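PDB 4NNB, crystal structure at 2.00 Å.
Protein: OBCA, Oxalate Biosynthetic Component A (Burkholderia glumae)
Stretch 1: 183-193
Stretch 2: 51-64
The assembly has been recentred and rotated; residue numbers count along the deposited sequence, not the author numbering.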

# COMPACT_ATOMS: atom_id res chain seq x y z
N TRP A 183 21.20 15.50 17.59
CA TRP A 183 19.79 15.41 17.94
C TRP A 183 19.51 16.34 19.13
O TRP A 183 20.11 16.19 20.20
CB TRP A 183 19.37 13.97 18.26
CG TRP A 183 19.40 13.07 17.05
CD1 TRP A 183 20.46 12.35 16.58
CD2 TRP A 183 18.30 12.80 16.16
NE1 TRP A 183 20.09 11.65 15.45
CE2 TRP A 183 18.77 11.91 15.18
CE3 TRP A 183 16.97 13.22 16.12
CZ2 TRP A 183 17.94 11.44 14.14
CZ3 TRP A 183 16.16 12.76 15.09
CH2 TRP A 183 16.64 11.88 14.12
N ILE A 184 18.62 17.30 18.93
CA ILE A 184 18.39 18.34 19.95
C ILE A 184 17.01 18.21 20.59
O ILE A 184 16.02 17.94 19.91
CB ILE A 184 18.60 19.76 19.35
CG1 ILE A 184 20.05 19.93 18.91
CG2 ILE A 184 18.25 20.84 20.35
CD1 ILE A 184 20.43 21.37 18.62
N ALA A 185 16.97 18.39 21.90
CA ALA A 185 15.73 18.36 22.68
C ALA A 185 14.70 19.37 22.16
O ALA A 185 15.03 20.51 21.84
CB ALA A 185 16.04 18.63 24.15
N CYS A 186 13.43 18.95 22.10
CA CYS A 186 12.39 19.81 21.56
C CYS A 186 11.33 20.20 22.59
O CYS A 186 11.05 19.46 23.53
CB CYS A 186 11.70 19.12 20.38
SG CYS A 186 12.70 19.02 18.90
N ALA A 187 10.73 21.36 22.38
CA ALA A 187 9.55 21.77 23.14
C ALA A 187 8.30 21.07 22.58
O ALA A 187 8.39 20.17 21.74
CB ALA A 187 9.38 23.27 23.10
N ALA A 188 7.13 21.48 23.06
CA ALA A 188 5.89 20.84 22.64
C ALA A 188 5.54 21.28 21.23
O ALA A 188 6.07 22.28 20.74
CB ALA A 188 4.77 21.20 23.60
N GLY A 189 4.67 20.54 20.56
CA GLY A 189 4.26 20.95 19.23
C GLY A 189 3.54 19.92 18.38
O GLY A 189 2.73 19.13 18.87
N TYR A 190 3.85 19.95 17.09
CA TYR A 190 3.16 19.11 16.12
C TYR A 190 4.18 18.30 15.32
O TYR A 190 5.19 18.83 14.88
CB TYR A 190 2.28 19.96 15.20
CG TYR A 190 1.27 20.82 15.94
CD1 TYR A 190 1.62 22.05 16.46
CD2 TYR A 190 -0.04 20.38 16.11
CE1 TYR A 190 0.70 22.83 17.15
CE2 TYR A 190 -0.96 21.15 16.79
CZ TYR A 190 -0.59 22.37 17.30
OH TYR A 190 -1.51 23.14 17.98
N TRP A 191 3.88 17.02 15.14
CA TRP A 191 4.79 16.07 14.51
C TRP A 191 4.12 15.40 13.33
O TRP A 191 2.96 14.98 13.42
CB TRP A 191 5.23 15.02 15.54
CG TRP A 191 5.91 13.80 15.00
CD1 TRP A 191 6.92 13.75 14.07
CD2 TRP A 191 5.65 12.44 15.38
NE1 TRP A 191 7.29 12.45 13.85
CE2 TRP A 191 6.54 11.62 14.64
CE3 TRP A 191 4.76 11.84 16.26
CZ2 TRP A 191 6.55 10.23 14.77
CZ3 TRP A 191 4.77 10.46 16.38
CH2 TRP A 191 5.66 9.67 15.64
N GLN A 192 4.84 15.30 12.23
CA GLN A 192 4.37 14.50 11.10
C GLN A 192 5.02 13.13 11.19
O GLN A 192 6.19 12.95 10.84
CB GLN A 192 4.72 15.17 9.77
CG GLN A 192 4.34 14.35 8.54
CD GLN A 192 2.90 13.86 8.58
OE1 GLN A 192 2.62 12.78 9.09
NE2 GLN A 192 1.99 14.67 8.04
N ALA A 193 4.27 12.16 11.70
CA ALA A 193 4.79 10.81 11.86
C ALA A 193 4.99 10.14 10.51
O ALA A 193 5.88 9.29 10.34
CB ALA A 193 3.83 10.00 12.71
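Stretch 2 (51-64) TDGWEVVPAGGRLL

Stretch 2 runs antiparallel to stretch 1 and is held mainly by backbone hydrogen bonds in two separate ladders. In the first, Val 57 N donates to Gly 189 O at 2.8 Å with an N-H...O angle of 176°, and Gly 189 N returns a bond to Val 57 O at 2.9 Å and 174°. Two residues along, Glu 55 N to Trp 191 O (2.8 Å) and Trp 191 N to Glu 55 O (2.9 Å) repeat the reciprocal pattern, so Tyr 190 and Val 56 between them form a non-hydrogen-bonded pair, CA to CA 4.7 Å. The axes of strands 189-191 and 55-57 approach to 4.6 Å, with their N-to-C directions 132° apart, antiparallel but well twisted.

The second ladder pairs Ile 184 with Leu 63: Leu 63 N reaches Ile 184 O at 2.8 Å, and Ile 184 N reaches Leu 63 O at 2.9 Å. Ala 185 faces Arg 62 without such bonds. Between the ladders the register shifts by one residue. Contact persists there through Cys 186 N to Gly 61 O (2.9 Å) and Gly 60 N to Cys 186 O (3.0 Å, 175°), while a water donates to both Ala 187 O (2.7 Å) and Pro 58 O (2.9 Å) and accepts from Gly 61 N (3.2 Å). Gly 60, at phi/psi 114/1, adopts a conformation in which a CB would jam against the preceding carbonyl oxygen. CA-H...O contacts reinforce the pairing, the shortest from Arg 62 CA to Ile 184 O at 3.2 Å.

Side-chain polar contact is sparser. Gln 192 NE2 makes a weak hydrogen bond to Asp 52 O at 3.4 Å. The 3.3 Å approach of Gln 192 NE2 to Trp 54 NE1 brings two donors together and is not a hydrogen bond; Gln 192 NE2 instead lies over a face of the indole. Gln 192 CB also covers the Trp 54 six-membered ring, 3.5 Å from its centroid and 11° off the normal, a CH-pi contact.

A similar contact closes the far end, where Leu 64 CB sits 3.5 Å from the centroid of the Trp 183 six-membered ring, only 4° off the normal. Between these ends, Cys 186 SG packs on Leu 63 CB at 3.4 Å. Tyr 190 CE2 meets Val 56 CG2 at 3.6 Å on one face of the sheet; on the other, Trp 191 CE3 lies 4.0 Å from Val 57 CG1, and Glu 55 OE1 approaches the Trp 191 ring edge, 3.3 Å from Trp 191 CZ3. Together the stretches bury 1162 Å², both sides summed.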

# COMPACT_ATOMS: atom_id res chain seq x y z
N THR A 51 -5.66 17.49 9.90
CA THR A 51 -6.34 16.83 8.80
C THR A 51 -5.32 16.01 8.01
O THR A 51 -5.59 14.88 7.60
CB THR A 51 -7.01 17.85 7.85
OG1 THR A 51 -7.95 18.65 8.59
CG2 THR A 51 -7.75 17.13 6.73
N ASP A 52 -4.14 16.59 7.82
CA ASP A 52 -3.10 15.99 6.99
C ASP A 52 -2.27 14.95 7.74
O ASP A 52 -1.27 14.46 7.22
CB ASP A 52 -2.19 17.09 6.45
CG ASP A 52 -1.48 16.68 5.19
OD1 ASP A 52 -0.25 16.85 5.12
OD2 ASP A 52 -2.16 16.21 4.25
N GLY A 53 -2.66 14.63 8.97
CA GLY A 53 -2.02 13.55 9.71
C GLY A 53 -1.02 13.95 10.79
O GLY A 53 -0.51 13.08 11.50
N TRP A 54 -0.73 15.25 10.91
CA TRP A 54 0.13 15.73 11.98
C TRP A 54 -0.53 15.43 13.31
O TRP A 54 -1.75 15.42 13.41
CB TRP A 54 0.39 17.23 11.85
CG TRP A 54 1.27 17.59 10.69
CD1 TRP A 54 0.95 17.53 9.37
CD2 TRP A 54 2.62 18.06 10.76
NE1 TRP A 54 2.02 17.93 8.60
CE2 TRP A 54 3.06 18.27 9.43
CE3 TRP A 54 3.50 18.34 11.80
CZ2 TRP A 54 4.34 18.73 9.13
CZ3 TRP A 54 4.76 18.80 11.50
CH2 TRP A 54 5.17 18.99 10.18
N GLU A 55 0.28 15.16 14.33
CA GLU A 55 -0.24 14.81 15.64
C GLU A 55 0.37 15.71 16.73
O GLU A 55 1.53 16.12 16.63
CB GLU A 55 -0.02 13.32 15.93
CG GLU A 55 0.87 13.00 17.14
CD GLU A 55 1.15 11.50 17.28
OE1 GLU A 55 2.02 11.12 18.10
OE2 GLU A 55 0.51 10.70 16.56
N VAL A 56 -0.42 16.04 17.74
CA VAL A 56 0.06 16.87 18.85
C VAL A 56 1.02 16.09 19.73
O VAL A 56 0.73 14.96 20.12
CB VAL A 56 -1.12 17.41 19.71
CG1 VAL A 56 -0.61 17.99 21.01
CG2 VAL A 56 -1.90 18.47 18.93
N VAL A 57 2.17 16.68 20.05
CA VAL A 57 3.13 16.04 20.95
C VAL A 57 3.60 16.97 22.07
O VAL A 57 3.72 18.18 21.88
CB VAL A 57 4.37 15.51 20.18
CG1 VAL A 57 4.01 14.28 19.36
CG2 VAL A 57 4.98 16.60 19.31
N PRO A 58 3.85 16.40 23.25
CA PRO A 58 4.43 17.16 24.38
C PRO A 58 5.91 17.41 24.17
O PRO A 58 6.47 17.03 23.15
CB PRO A 58 4.23 16.21 25.57
CG PRO A 58 4.20 14.85 24.96
CD PRO A 58 3.50 15.02 23.64
N ALA A 59 6.55 18.06 25.14
CA ALA A 59 7.99 18.27 25.08
C ALA A 59 8.73 16.95 25.26
O ALA A 59 8.16 15.98 25.74
CB ALA A 59 8.43 19.28 26.13
N GLY A 60 10.00 16.93 24.86
CA GLY A 60 10.83 15.75 25.07
C GLY A 60 11.28 15.03 23.81
O GLY A 60 11.98 14.02 23.88
N GLY A 61 10.89 15.54 22.64
CA GLY A 61 11.29 14.94 21.38
C GLY A 61 12.73 15.29 21.07
O GLY A 61 13.33 16.09 21.79
N ARG A 62 13.29 14.68 20.02
CA ARG A 62 14.59 15.09 19.51
C ARG A 62 14.49 15.44 18.03
O ARG A 62 13.75 14.78 17.27
CB ARG A 62 15.67 14.02 19.74
CG ARG A 62 15.99 13.70 21.20
CD ARG A 62 16.71 14.85 21.90
NE ARG A 62 16.99 14.55 23.30
CZ ARG A 62 16.11 14.65 24.29
NH1 ARG A 62 14.86 15.04 24.06
NH2 ARG A 62 16.48 14.35 25.53
N LEU A 63 15.21 16.48 17.62
CA LEU A 63 15.19 16.94 16.24
C LEU A 63 16.60 16.99 15.70
O LEU A 63 17.49 17.56 16.32
CB LEU A 63 14.56 18.34 16.14
CG LEU A 63 14.65 19.06 14.78
CD1 LEU A 63 13.76 18.39 13.73
CD2 LEU A 63 14.28 20.54 14.91
N LEU A 64 16.81 16.34 14.56
CA LEU A 64 18.06 16.46 13.83
C LEU A 64 17.80 17.38 12.64
O LEU A 64 17.03 17.04 11.73
CB LEU A 64 18.56 15.08 13.34
CG LEU A 64 19.90 15.11 12.60
CD1 LEU A 64 20.99 15.73 13.49
CD2 LEU A 64 20.31 13.71 12.10
O HOH W 1 8.73 17.55 21.47